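Ferric enterobactin receptor PIRA (Pseudomonas aeruginosa, PDB 5FP2) probably imports ferric siderophores such as ferric enterobactin across the outer membrane as a TonB-dependent receptor. Local coordinates at residues V171-P176 with Y709-T714; T196-F201 with L244-T249; P250-D255 with G304-G309; W662-G667 with G678-L683. All blocks are in the same frame, centred on the assembly; numbering follows the deposited sequence.

Interaction 1. Residues V171-P176 with Y709-T714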
loop_
_atom_site.group_PDB
_atom_site.type_symbol
_atom_site.label_atom_id
_atom_site.label_comp_id
_atom_site.label_asym_id
_atom_site.label_seq_id
_atom_site.Cartn_x
_atom_site.Cartn_y
_atom_site.Cartn_z
ATOM N N VAL A 171 8.213 -18.508 11.106
ATOM C CA VAL A 171 7.283 -18.509 12.215
ATOM C C VAL A 171 7.469 -17.285 13.104
ATOM O O VAL A 171 8.589 -16.919 13.471
ATOM C CB VAL A 171 7.404 -19.768 13.069
ATOM C CG1 VAL A 171 6.123 -19.951 13.865
ATOM C CG2 VAL A 171 7.675 -20.970 12.183
ATOM N N PHE A 172 6.350 -16.680 13.476
ATOM C CA PHE A 172 6.369 -15.493 14.314
ATOM C C PHE A 172 5.311 -15.620 15.389
ATOM O O PHE A 172 4.199 -16.091 15.126
ATOM C CB PHE A 172 6.079 -14.256 13.475
ATOM C CG PHE A 172 5.939 -12.999 14.279
ATOM C CD1 PHE A 172 4.733 -12.667 14.866
ATOM C CD2 PHE A 172 7.012 -12.152 14.438
ATOM C CE1 PHE A 172 4.591 -11.498 15.583
ATOM C CE2 PHE A 172 6.893 -10.981 15.175
ATOM C CZ PHE A 172 5.674 -10.640 15.734
ATOM N N THR A 173 5.639 -15.138 16.581
ATOM C CA THR A 173 4.717 -15.215 17.691
ATOM C C THR A 173 4.932 -14.014 18.608
ATOM O O THR A 173 6.056 -13.679 18.987
ATOM C CB THR A 173 4.881 -16.540 18.452
ATOM O OG1 THR A 173 4.192 -16.466 19.700
ATOM C CG2 THR A 173 6.345 -16.839 18.702
ATOM N N ASN A 174 3.843 -13.314 18.882
ATOM C CA ASN A 174 3.861 -12.155 19.730
ATOM C C ASN A 174 3.026 -12.439 20.957
ATOM O O ASN A 174 1.830 -12.672 20.848
ATOM C CB ASN A 174 3.268 -10.983 18.960
ATOM C CG ASN A 174 2.986 -9.793 19.837
ATOM O OD1 ASN A 174 3.899 -9.078 20.219
ATOM N ND2 ASN A 174 1.721 -9.577 20.163
ATOM N N ILE A 175 3.644 -12.372 22.130
ATOM C CA ILE A 175 2.932 -12.595 23.389
ATOM C C ILE A 175 2.873 -11.321 24.245
ATOM O O ILE A 175 3.888 -10.880 24.795
ATOM C CB ILE A 175 3.593 -13.727 24.197
ATOM C CG1 ILE A 175 3.568 -15.042 23.400
ATOM C CG2 ILE A 175 2.890 -13.899 25.535
ATOM C CD1 ILE A 175 4.860 -15.825 23.472
ATOM N N PRO A 176 1.677 -10.725 24.362
ATOM C CA PRO A 176 1.418 -9.633 25.296
ATOM C C PRO A 176 1.780 -10.015 26.712
ATOM O O PRO A 176 1.468 -11.111 27.146
ATOM C CB PRO A 176 -0.094 -9.448 25.203
ATOM C CG PRO A 176 -0.459 -9.924 23.844
ATOM C CD PRO A 176 0.509 -11.022 23.514
ATOM N N TYR A 709 6.177 -9.252 24.081
ATOM C CA TYR A 709 7.401 -9.923 23.676
ATOM C C TYR A 709 7.100 -10.694 22.414
ATOM O O TYR A 709 6.020 -11.280 22.295
ATOM C CB TYR A 709 7.843 -10.877 24.780
ATOM C CG TYR A 709 7.896 -10.216 26.154
ATOM C CD1 TYR A 709 6.740 -10.012 26.896
ATOM C CD2 TYR A 709 9.096 -9.787 26.702
ATOM C CE1 TYR A 709 6.772 -9.448 28.157
ATOM C CE2 TYR A 709 9.128 -9.186 27.951
ATOM C CZ TYR A 709 7.967 -9.023 28.682
ATOM O OH TYR A 709 8.015 -8.380 29.916
ATOM N N TYR A 710 8.002 -10.627 21.441
ATOM C CA TYR A 710 7.832 -11.388 20.205
ATOM C C TYR A 710 9.128 -12.051 19.751
ATOM O O TYR A 710 10.223 -11.579 20.035
ATOM C CB TYR A 710 7.287 -10.495 19.088
ATOM C CG TYR A 710 8.293 -9.495 18.549
ATOM C CD1 TYR A 710 9.336 -9.908 17.732
ATOM C CD2 TYR A 710 8.183 -8.140 18.831
ATOM C CE1 TYR A 710 10.259 -9.013 17.231
ATOM C CE2 TYR A 710 9.087 -7.235 18.311
ATOM C CZ TYR A 710 10.119 -7.677 17.492
ATOM O OH TYR A 710 11.064 -6.789 16.985
ATOM N N VAL A 711 8.993 -13.118 18.981
ATOM C CA VAL A 711 10.164 -13.809 18.453
ATOM C C VAL A 711 9.839 -14.538 17.128
ATOM O O VAL A 711 8.710 -14.986 16.889
ATOM C CB VAL A 711 10.786 -14.748 19.527
ATOM C CG1 VAL A 711 9.719 -15.585 20.213
ATOM C CG2 VAL A 711 11.867 -15.644 18.939
ATOM N N SER A 712 10.804 -14.496 16.214
ATOM C CA SER A 712 10.621 -14.975 14.850
ATOM C C SER A 712 11.808 -15.815 14.456
ATOM O O SER A 712 12.946 -15.511 14.802
ATOM C CB SER A 712 10.541 -13.802 13.877
ATOM O OG SER A 712 10.286 -14.228 12.550
ATOM N N MET A 713 11.538 -16.821 13.640
ATOM C CA MET A 713 12.582 -17.635 13.031
ATOM C C MET A 713 12.291 -17.732 11.555
ATOM O O MET A 713 11.136 -17.900 11.168
ATOM C CB MET A 713 12.569 -19.021 13.649
ATOM C CG MET A 713 13.833 -19.818 13.395
ATOM S SD MET A 713 13.764 -21.406 14.246
ATOM C CE MET A 713 13.720 -22.575 12.864
ATOM N N THR A 714 13.314 -17.569 10.729
ATOM C CA THR A 714 13.161 -17.794 9.306
ATOM C C THR A 714 14.154 -18.856 8.792
ATOM O O THR A 714 15.363 -18.694 8.903
ATOM C CB THR A 714 13.242 -16.468 8.520
ATOM O OG1 THR A 714 11.992 -15.777 8.624
ATOM C CG2 THR A 714 13.512 -16.721 7.058
#
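Phe172 and Tyr710 pack together on the face of the sheet that looks into the barrel. CE2 of Phe172 lies 3.7 Å from CD1 of Tyr710; the ring planes are 28° apart but offset, with little ring-on-ring overlap and centroids 5.6 Å apart. Chi1 of Phe172 (174°) sets CG anti to the backbone N, beside the carbonyl carbon. At the ring edge, Phe172 CD2 lies 3.9 Å from Ser712 CB; a small serine leaves room for it. Pro52, from a loop of the plug region, touches both aromatic side chains, and Val54 touches Asn174, so this side is closely filled. Paired backbone bonds, among them Thr173 N to Val711 O (3.1 Å) and Val711 N to Thr173 O (3.0 Å), run between the strands, which are the first and last of the 22-stranded barrel: their antiparallel pairing is the seam that closes it. The other face is looser and lies on the surface. There Thr173 CG2 and Val711 CG1 stand side by side at 3.9 Å, branched residues that suit a strand. Tyr709 turns its ring edge, in plane, to Ile175 O, with CD1 3.6 Å away, while its hydroxyl is hydrogen-bonded to Glu177.

Interaction 2. Residues T196-F201 with L244-T249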
loop_
_atom_site.group_PDB
_atom_site.type_symbol
_atom_site.label_atom_id
_atom_site.label_comp_id
_atom_site.label_asym_id
_atom_site.label_seq_id
_atom_site.Cartn_x
_atom_site.Cartn_y
_atom_site.Cartn_z
ATOM N N THR A 196 10.937 -25.609 -16.111
ATOM C CA THR A 196 11.241 -25.814 -17.511
ATOM C C THR A 196 12.089 -24.620 -17.946
ATOM O O THR A 196 12.222 -23.644 -17.195
ATOM C CB THR A 196 9.931 -25.858 -18.310
ATOM O OG1 THR A 196 9.159 -26.980 -17.874
ATOM C CG2 THR A 196 10.197 -25.971 -19.800
ATOM N N GLU A 197 12.726 -24.711 -19.105
ATOM C CA GLU A 197 13.444 -23.572 -19.657
ATOM C C GLU A 197 12.519 -22.378 -19.850
ATOM O O GLU A 197 12.956 -21.230 -19.722
ATOM C CB GLU A 197 14.122 -23.945 -20.972
ATOM C CG GLU A 197 15.291 -24.908 -20.805
ATOM C CD GLU A 197 16.299 -24.835 -21.947
ATOM O OE1 GLU A 197 16.348 -23.777 -22.621
ATOM O OE2 GLU A 197 17.067 -25.814 -22.150
ATOM N N ALA A 198 11.234 -22.649 -20.046
ATOM C CA ALA A 198 10.266 -21.604 -20.337
ATOM C C ALA A 198 9.286 -21.355 -19.200
ATOM O O ALA A 198 8.609 -20.332 -19.192
ATOM C CB ALA A 198 9.501 -21.954 -21.598
ATOM N N LEU A 199 9.148 -22.308 -18.283
ATOM C CA LEU A 199 8.206 -22.162 -17.168
ATOM C C LEU A 199 8.908 -22.013 -15.819
ATOM O O LEU A 199 9.943 -22.639 -15.549
ATOM C CB LEU A 199 7.211 -23.326 -17.113
ATOM C CG LEU A 199 6.135 -23.469 -18.210
ATOM C CD1 LEU A 199 5.318 -24.725 -17.962
ATOM C CD2 LEU A 199 5.220 -22.249 -18.228
ATOM N N SER A 200 8.367 -21.090 -15.026
ATOM C CA SER A 200 8.757 -20.864 -13.638
ATOM C C SER A 200 7.509 -20.680 -12.787
ATOM O O SER A 200 6.480 -20.174 -13.245
ATOM C CB SER A 200 9.594 -19.598 -13.520
ATOM O OG SER A 200 10.608 -19.535 -14.500
ATOM N N PHE A 201 7.635 -21.022 -11.517
ATOM C CA PHE A 201 6.527 -20.868 -10.592
ATOM C C PHE A 201 6.965 -20.134 -9.329
ATOM O O PHE A 201 8.158 -20.066 -9.017
ATOM C CB PHE A 201 5.971 -22.247 -10.222
ATOM C CG PHE A 201 6.795 -22.968 -9.197
ATOM C CD1 PHE A 201 8.026 -23.516 -9.546
ATOM C CD2 PHE A 201 6.349 -23.093 -7.892
ATOM C CE1 PHE A 201 8.788 -24.193 -8.611
ATOM C CE2 PHE A 201 7.087 -23.799 -6.965
ATOM C CZ PHE A 201 8.318 -24.329 -7.315
ATOM N N LEU A 244 2.272 -18.971 -12.105
ATOM C CA LEU A 244 2.927 -19.733 -13.143
ATOM C C LEU A 244 3.428 -18.723 -14.139
ATOM O O LEU A 244 2.684 -17.828 -14.559
ATOM C CB LEU A 244 1.893 -20.643 -13.813
ATOM C CG LEU A 244 2.357 -21.766 -14.732
ATOM C CD1 LEU A 244 3.655 -22.435 -14.299
ATOM C CD2 LEU A 244 1.236 -22.786 -14.773
ATOM N N SER A 245 4.714 -18.778 -14.442
ATOM C CA SER A 245 5.277 -17.774 -15.327
ATOM C C SER A 245 5.805 -18.400 -16.613
ATOM O O SER A 245 6.585 -19.353 -16.575
ATOM C CB SER A 245 6.386 -17.013 -14.631
ATOM O OG SER A 245 6.837 -16.010 -15.504
ATOM N N TRP A 246 5.408 -17.851 -17.753
ATOM C CA TRP A 246 5.784 -18.444 -19.022
ATOM C C TRP A 246 6.576 -17.460 -19.891
ATOM O O TRP A 246 6.056 -16.436 -20.340
ATOM C CB TRP A 246 4.534 -18.971 -19.743
ATOM C CG TRP A 246 4.773 -19.411 -21.162
ATOM C CD1 TRP A 246 5.949 -19.838 -21.711
ATOM C CD2 TRP A 246 3.791 -19.502 -22.196
ATOM N NE1 TRP A 246 5.777 -20.087 -23.041
ATOM C CE2 TRP A 246 4.450 -19.938 -23.354
ATOM C CE3 TRP A 246 2.422 -19.232 -22.257
ATOM C CZ2 TRP A 246 3.786 -20.113 -24.563
ATOM C CZ3 TRP A 246 1.768 -19.398 -23.452
ATOM C CH2 TRP A 246 2.451 -19.823 -24.596
ATOM N N GLN A 247 7.830 -17.807 -20.153
ATOM C CA GLN A 247 8.671 -17.018 -21.030
ATOM C C GLN A 247 8.486 -17.426 -22.470
ATOM O O GLN A 247 9.142 -18.344 -22.951
ATOM C CB GLN A 247 10.143 -17.157 -20.652
ATOM C CG GLN A 247 11.004 -16.023 -21.189
ATOM C CD GLN A 247 11.768 -15.338 -20.091
ATOM O OE1 GLN A 247 12.672 -15.915 -19.483
ATOM N NE2 GLN A 247 11.376 -14.107 -19.794
ATOM N N VAL A 248 7.562 -16.747 -23.136
ATOM C CA VAL A 248 7.133 -17.094 -24.481
ATOM C C VAL A 248 8.276 -16.790 -25.430
ATOM O O VAL A 248 8.522 -17.528 -26.383
ATOM C CB VAL A 248 5.921 -16.242 -24.896
ATOM C CG1 VAL A 248 5.390 -16.693 -26.240
ATOM C CG2 VAL A 248 4.826 -16.308 -23.841
ATOM N N THR A 249 8.935 -15.667 -25.164
ATOM C CA THR A 249 10.091 -15.191 -25.917
ATOM C C THR A 249 11.063 -14.515 -24.944
ATOM O O THR A 249 10.698 -14.168 -23.818
ATOM C CB THR A 249 9.651 -14.148 -26.961
ATOM O OG1 THR A 249 8.564 -14.682 -27.714
ATOM C CG2 THR A 249 10.783 -13.781 -27.914
#
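Ala198 and Gln247 open the pairing at one end, where Gln247 N gives a nearly straight hydrogen bond to Ala198 O (2.8 Å, 167°). Two more backbone bonds link Ser200 and Ser245 in both directions, Ser200 N to Ser245 O measuring 2.9 Å, and together they make an antiparallel ladder. Weaker CA-H...O contacts lie between these rungs, such as Leu199 CA to Ser245 O at 3.3 Å.

The apolar contacts gather on the face that carries Leu199 and Trp246. Chi1 of Leu199 (-69°) puts CG beside the backbone N. The CD2 branch of Leu199 meets Trp246 CB at 3.7 Å and Leu244 CD1 at 4.2 Å. The indole is approached in plane at its edge by Ala198 O, 3.7 Å from Trp246 CD1, while Val248 CG2 stands over the centre of one ring face. Bulky apolar residues suit this face, which is consistent with the outer, membrane side of the barrel, and Ala198 is small enough for the indole edge to come close to the backbone.

Polar chemistry falls on the opposite face: Ser200 and Ser245 are compact and point inward, where Arg160 and Pro161 lie, and Ser245 OG is hydrogen-bonded to Asp255. Short turns such as 195-198 lie, as in related receptors, at the periplasmic rim. Strand 235-247 is thus held between strand 199-210 and strand 252-264, to which Leu244 and Trp246 are bonded through Phe256 and Val254.

Interaction 3. Residues P250-D255 with G304-G309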
loop_
_atom_site.group_PDB
_atom_site.type_symbol
_atom_site.label_atom_id
_atom_site.label_comp_id
_atom_site.label_asym_id
_atom_site.label_seq_id
_atom_site.Cartn_x
_atom_site.Cartn_y
_atom_site.Cartn_z
ATOM N N PRO A 250 12.309 -14.308 -25.381
ATOM C CA PRO A 250 13.151 -13.501 -24.525
ATOM C C PRO A 250 12.569 -12.113 -24.250
ATOM O O PRO A 250 12.994 -11.443 -23.304
ATOM C CB PRO A 250 14.472 -13.411 -25.310
ATOM C CG PRO A 250 14.303 -14.271 -26.535
ATOM C CD PRO A 250 13.109 -15.138 -26.291
ATOM N N ASP A 251 11.598 -11.683 -25.052
ATOM C CA ASP A 251 11.029 -10.348 -24.879
ATOM C C ASP A 251 9.583 -10.375 -24.389
ATOM O O ASP A 251 8.910 -9.349 -24.408
ATOM C CB ASP A 251 11.102 -9.546 -26.188
ATOM C CG ASP A 251 12.525 -9.163 -26.577
ATOM O OD1 ASP A 251 13.493 -9.660 -25.960
ATOM O OD2 ASP A 251 12.673 -8.355 -27.517
ATOM N N GLN A 252 9.087 -11.543 -23.986
ATOM C CA GLN A 252 7.694 -11.657 -23.541
ATOM C C GLN A 252 7.522 -12.612 -22.369
ATOM O O GLN A 252 8.140 -13.673 -22.312
ATOM C CB GLN A 252 6.792 -12.122 -24.679
ATOM C CG GLN A 252 6.631 -11.119 -25.806
ATOM C CD GLN A 252 5.706 -11.621 -26.892
ATOM O OE1 GLN A 252 6.116 -11.819 -28.041
ATOM N NE2 GLN A 252 4.443 -11.820 -26.539
ATOM N N VAL A 253 6.659 -12.223 -21.439
ATOM C CA VAL A 253 6.340 -13.066 -20.305
ATOM C C VAL A 253 4.845 -12.996 -20.053
ATOM O O VAL A 253 4.268 -11.916 -20.050
ATOM C CB VAL A 253 7.099 -12.635 -19.041
ATOM C CG1 VAL A 253 6.594 -13.396 -17.832
ATOM C CG2 VAL A 253 8.583 -12.891 -19.210
ATOM N N VAL A 254 4.218 -14.151 -19.870
ATOM C CA VAL A 254 2.850 -14.198 -19.391
ATOM C C VAL A 254 2.858 -14.750 -17.974
ATOM O O VAL A 254 3.604 -15.680 -17.686
ATOM C CB VAL A 254 1.977 -15.078 -20.296
ATOM C CG1 VAL A 254 0.558 -15.143 -19.763
ATOM C CG2 VAL A 254 1.988 -14.535 -21.710
ATOM N N ASP A 255 2.092 -14.141 -17.074
ATOM C CA ASP A 255 1.875 -14.727 -15.753
ATOM C C ASP A 255 0.440 -15.191 -15.556
ATOM O O ASP A 255 -0.486 -14.388 -15.646
ATOM C CB ASP A 255 2.219 -13.732 -14.656
ATOM C CG ASP A 255 3.672 -13.313 -14.686
ATOM O OD1 ASP A 255 4.477 -14.048 -15.308
ATOM O OD2 ASP A 255 3.991 -12.221 -14.142
ATOM N N GLY A 304 5.341 -7.333 -22.421
ATOM C CA GLY A 304 6.261 -7.310 -23.556
ATOM C C GLY A 304 7.232 -6.142 -23.547
ATOM O O GLY A 304 6.844 -4.999 -23.281
ATOM N N THR A 305 8.500 -6.428 -23.841
ATOM C CA THR A 305 9.482 -5.390 -24.148
ATOM C C THR A 305 9.742 -5.363 -25.644
ATOM O O THR A 305 10.166 -6.358 -26.228
ATOM C CB THR A 305 10.817 -5.658 -23.432
ATOM O OG1 THR A 305 10.561 -6.060 -22.079
ATOM C CG2 THR A 305 11.695 -4.410 -23.443
ATOM N N TRP A 306 9.448 -4.235 -26.269
ATOM C CA TRP A 306 9.401 -4.166 -27.714
ATOM C C TRP A 306 10.451 -3.162 -28.153
ATOM O O TRP A 306 11.079 -2.516 -27.311
ATOM C CB TRP A 306 7.997 -3.749 -28.174
ATOM C CG TRP A 306 6.876 -4.555 -27.546
ATOM C CD1 TRP A 306 6.006 -4.143 -26.566
ATOM C CD2 TRP A 306 6.474 -5.876 -27.906
ATOM N NE1 TRP A 306 5.113 -5.147 -26.276
ATOM C CE2 TRP A 306 5.376 -6.216 -27.089
ATOM C CE3 TRP A 306 6.960 -6.822 -28.809
ATOM C CZ2 TRP A 306 4.749 -7.455 -27.158
ATOM C CZ3 TRP A 306 6.343 -8.063 -28.867
ATOM C CH2 TRP A 306 5.256 -8.372 -28.040
ATOM N N SER A 307 10.663 -3.035 -29.460
ATOM C CA SER A 307 11.625 -2.065 -29.965
ATOM C C SER A 307 11.236 -0.655 -29.528
ATOM O O SER A 307 12.095 0.152 -29.189
ATOM C CB SER A 307 11.707 -2.125 -31.491
ATOM O OG SER A 307 10.904 -3.166 -32.009
ATOM N N PHE A 308 9.939 -0.362 -29.568
ATOM C CA PHE A 308 9.424 0.980 -29.305
ATOM C C PHE A 308 9.032 1.185 -27.841
ATOM O O PHE A 308 8.423 2.200 -27.499
ATOM C CB PHE A 308 8.215 1.275 -30.205
ATOM C CG PHE A 308 7.117 0.264 -30.087
ATOM C CD1 PHE A 308 6.186 0.351 -29.063
ATOM C CD2 PHE A 308 7.072 -0.825 -30.947
ATOM C CE1 PHE A 308 5.211 -0.621 -28.911
ATOM C CE2 PHE A 308 6.104 -1.799 -30.799
ATOM C CZ PHE A 308 5.174 -1.700 -29.777
ATOM N N GLY A 309 9.432 0.275 -26.959
ATOM C CA GLY A 309 9.113 0.441 -25.544
ATOM C C GLY A 309 8.540 -0.817 -24.931
ATOM O O GLY A 309 8.963 -1.920 -25.272
#
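Gln252 brings its carboxamide obliquely to CH2 of the Trp306 indole, with Gln252 CD 3.5 Å from Trp306 CH2 and the amide and ring planes 50° apart. One face of the indole rests on Gly304 CA, 3.4 Å from the plane and offset toward the rim; with no side chain at Gly304, the ring can lie directly over the backbone. Trp306 CB lies over one face of the Phe308 ring, offset toward the rim. These groups sit where neighbouring antiparallel strands of the transmembrane barrel, 252-264 and 292-306, reach their ends beside a tight hairpin: Trp306 to Gly309 form a type I beta turn, and Gly309, with phi 132°, takes a backbone shape that glycine adopts easily.

CG, CD and OE1 of Gln252 all lie near Trp306 CH2, the straight chain (chi2 -179°) carrying CD on past CG, and Gln252 NE2 is hydrogen-bonded to His302. Trp306 NE1 is hydrogen-bonded in turn to Ser311 OG, on the next strand, so Gln252 NE2 and Trp306 NE1 both have partners beyond this contact. The Asp251 side chain lies beside the Thr305 carbonyl. Between the segments themselves a single backbone hydrogen bond is made: Thr305 N points to Asp251 O at 3.0 Å, tilted about 20° from the carbonyl plane, and Gly304 CA adds a C-H contact to that same oxygen at 3.4 Å.

Interaction 4. Residues W662-G667 with G678-L683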
loop_
_atom_site.group_PDB
_atom_site.type_symbol
_atom_site.label_atom_id
_atom_site.label_comp_id
_atom_site.label_asym_id
_atom_site.label_seq_id
_atom_site.Cartn_x
_atom_site.Cartn_y
_atom_site.Cartn_z
ATOM N N TRP A 662 8.046 2.976 22.966
ATOM C CA TRP A 662 9.394 2.588 22.554
ATOM C C TRP A 662 9.532 1.100 22.479
ATOM O O TRP A 662 9.198 0.419 23.444
ATOM C CB TRP A 662 10.414 3.031 23.587
ATOM C CG TRP A 662 11.011 4.401 23.396
ATOM C CD1 TRP A 662 12.224 4.690 22.854
ATOM C CD2 TRP A 662 10.457 5.637 23.820
ATOM N NE1 TRP A 662 12.463 6.042 22.897
ATOM C CE2 TRP A 662 11.377 6.651 23.463
ATOM C CE3 TRP A 662 9.255 5.996 24.427
ATOM C CZ2 TRP A 662 11.180 7.993 23.783
ATOM C CZ3 TRP A 662 9.011 7.350 24.654
ATOM C CH2 TRP A 662 9.999 8.325 24.389
ATOM N N GLY A 663 10.152 0.596 21.412
ATOM C CA GLY A 663 10.449 -0.828 21.308
ATOM C C GLY A 663 11.940 -1.066 21.198
ATOM O O GLY A 663 12.684 -0.197 20.749
ATOM N N VAL A 664 12.367 -2.268 21.567
ATOM C CA VAL A 664 13.717 -2.742 21.274
ATOM C C VAL A 664 13.654 -4.050 20.498
ATOM O O VAL A 664 12.706 -4.812 20.653
ATOM C CB VAL A 664 14.527 -2.945 22.567
ATOM C CG1 VAL A 664 13.958 -4.081 23.400
ATOM C CG2 VAL A 664 15.988 -3.203 22.241
ATOM N N SER A 665 14.689 -4.311 19.699
ATOM C CA SER A 665 14.657 -5.360 18.684
ATOM C C SER A 665 16.061 -5.858 18.317
ATOM O O SER A 665 16.998 -5.073 18.095
ATOM C CB SER A 665 13.981 -4.825 17.430
ATOM O OG SER A 665 13.421 -5.882 16.676
ATOM N N ALA A 666 16.195 -7.180 18.239
ATOM C CA ALA A 666 17.487 -7.803 17.943
ATOM C C ALA A 666 17.329 -8.873 16.895
ATOM O O ALA A 666 16.281 -9.497 16.805
ATOM C CB ALA A 666 18.099 -8.408 19.196
ATOM N N GLY A 667 18.382 -9.078 16.111
ATOM C CA GLY A 667 18.348 -10.062 15.042
ATOM C C GLY A 667 19.693 -10.715 14.827
ATOM O O GLY A 667 20.728 -10.048 14.871
ATOM N N GLY A 678 14.029 -11.109 17.603
ATOM C CA GLY A 678 13.255 -10.995 18.836
ATOM C C GLY A 678 13.255 -9.570 19.379
ATOM O O GLY A 678 14.151 -8.784 19.083
ATOM N N GLY A 679 12.242 -9.231 20.169
ATOM C CA GLY A 679 11.950 -7.844 20.446
ATOM C C GLY A 679 10.916 -7.634 21.525
ATOM O O GLY A 679 10.070 -8.480 21.778
ATOM N N VAL A 680 11.027 -6.487 22.197
ATOM C CA VAL A 680 9.974 -5.992 23.084
ATOM C C VAL A 680 9.332 -4.754 22.509
ATOM O O VAL A 680 10.028 -3.876 22.024
ATOM C CB VAL A 680 10.494 -5.570 24.444
ATOM C CG1 VAL A 680 9.310 -5.098 25.264
ATOM C CG2 VAL A 680 11.210 -6.710 25.142
ATOM N N SER A 681 8.006 -4.740 22.498
ATOM C CA SER A 681 7.262 -3.617 21.968
ATOM C C SER A 681 6.550 -2.945 23.123
ATOM O O SER A 681 6.033 -3.615 24.026
ATOM C CB SER A 681 6.237 -4.072 20.940
ATOM O OG SER A 681 5.069 -4.536 21.606
ATOM N N ASN A 682 6.494 -1.618 23.070
ATOM C CA ASN A 682 6.029 -0.865 24.200
ATOM C C ASN A 682 6.849 -1.270 25.428
ATOM O O ASN A 682 6.325 -1.612 26.493
ATOM C CB ASN A 682 4.533 -1.044 24.429
ATOM C CG ASN A 682 3.934 0.075 25.293
ATOM O OD1 ASN A 682 4.647 0.913 25.878
ATOM N ND2 ASN A 682 2.611 0.113 25.348
ATOM N N LEU A 683 8.163 -1.171 25.262
ATOM C CA LEU A 683 9.097 -1.284 26.357
ATOM C C LEU A 683 8.534 -0.833 27.711
ATOM O O LEU A 683 8.498 -1.615 28.667
ATOM C CB LEU A 683 10.341 -0.445 26.051
ATOM C CG LEU A 683 11.576 -1.291 25.748
ATOM C CD1 LEU A 683 12.800 -0.388 25.604
ATOM C CD2 LEU A 683 11.778 -2.287 26.883
#
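Ala666 N gives a straight hydrogen bond to Gly678 O, 2.7 Å long with an angle of 165° at the hydrogen, and Ser665 CA adds a C-H contact to the same oxygen at 3.5 Å. The returning bond, Gly678 N to Ala666 O, completes the pair. This is an antiparallel beta hairpin of the barrel wall, strand 659-669 against strand 674-681, and the next rung repeats the pattern: Val664 N binds Val680 O at 2.9 Å, and Val680 N binds Val664 O at 2.8 Å.

Beyond Ser681 the ladder gives way to a loop. Asn682 has phi and psi both near +54°, a left-handed conformation that asparagine tolerates well, and its ND2 is hydrogen-bonded to Pro705 O and Lys686 O. The chain thereby turns so that Leu683 N, rather than Asn682 N, bonds to Trp662 O, and Leu683 CB packs against Trp662 CB at 4.3 Å.

Gly663 and Gly679 leave the backbone bare where the strands run close, opposite Ser681 and Ser665 respectively. The OG of Ser665 is hydrogen-bonded to Tyr710 OH on the far side of strand 674-681; a short serine fits this inward-facing position. On the outer face the beta-branched valines suit an extended strand and cross at an angle, Val664 CG1 meeting Val680 CB at 3.9 Å.

In the fold
All four contacts join neighbouring strands of one closed barrel, but at different places. Interaction 1 is partly buried and pairs strands more than 500 residues apart; the other three lie nearer the surface, between strands much closer in sequence. Interactions 1 and 4 adjoin, strand 708-716 lying beside 674-681: Tyr710 N is bonded to Gly679 O, and the Tyr709 ring packs on Val680. Interactions 2 and 3 likewise share a border, where Gln247 packs on Val253 of the neighbouring strand, with centres about 13 Å apart. Aromatic packing against the plug marks interaction 1, glycine-lined pairing interaction 4, and tryptophans near strand ends interactions 2 and 3.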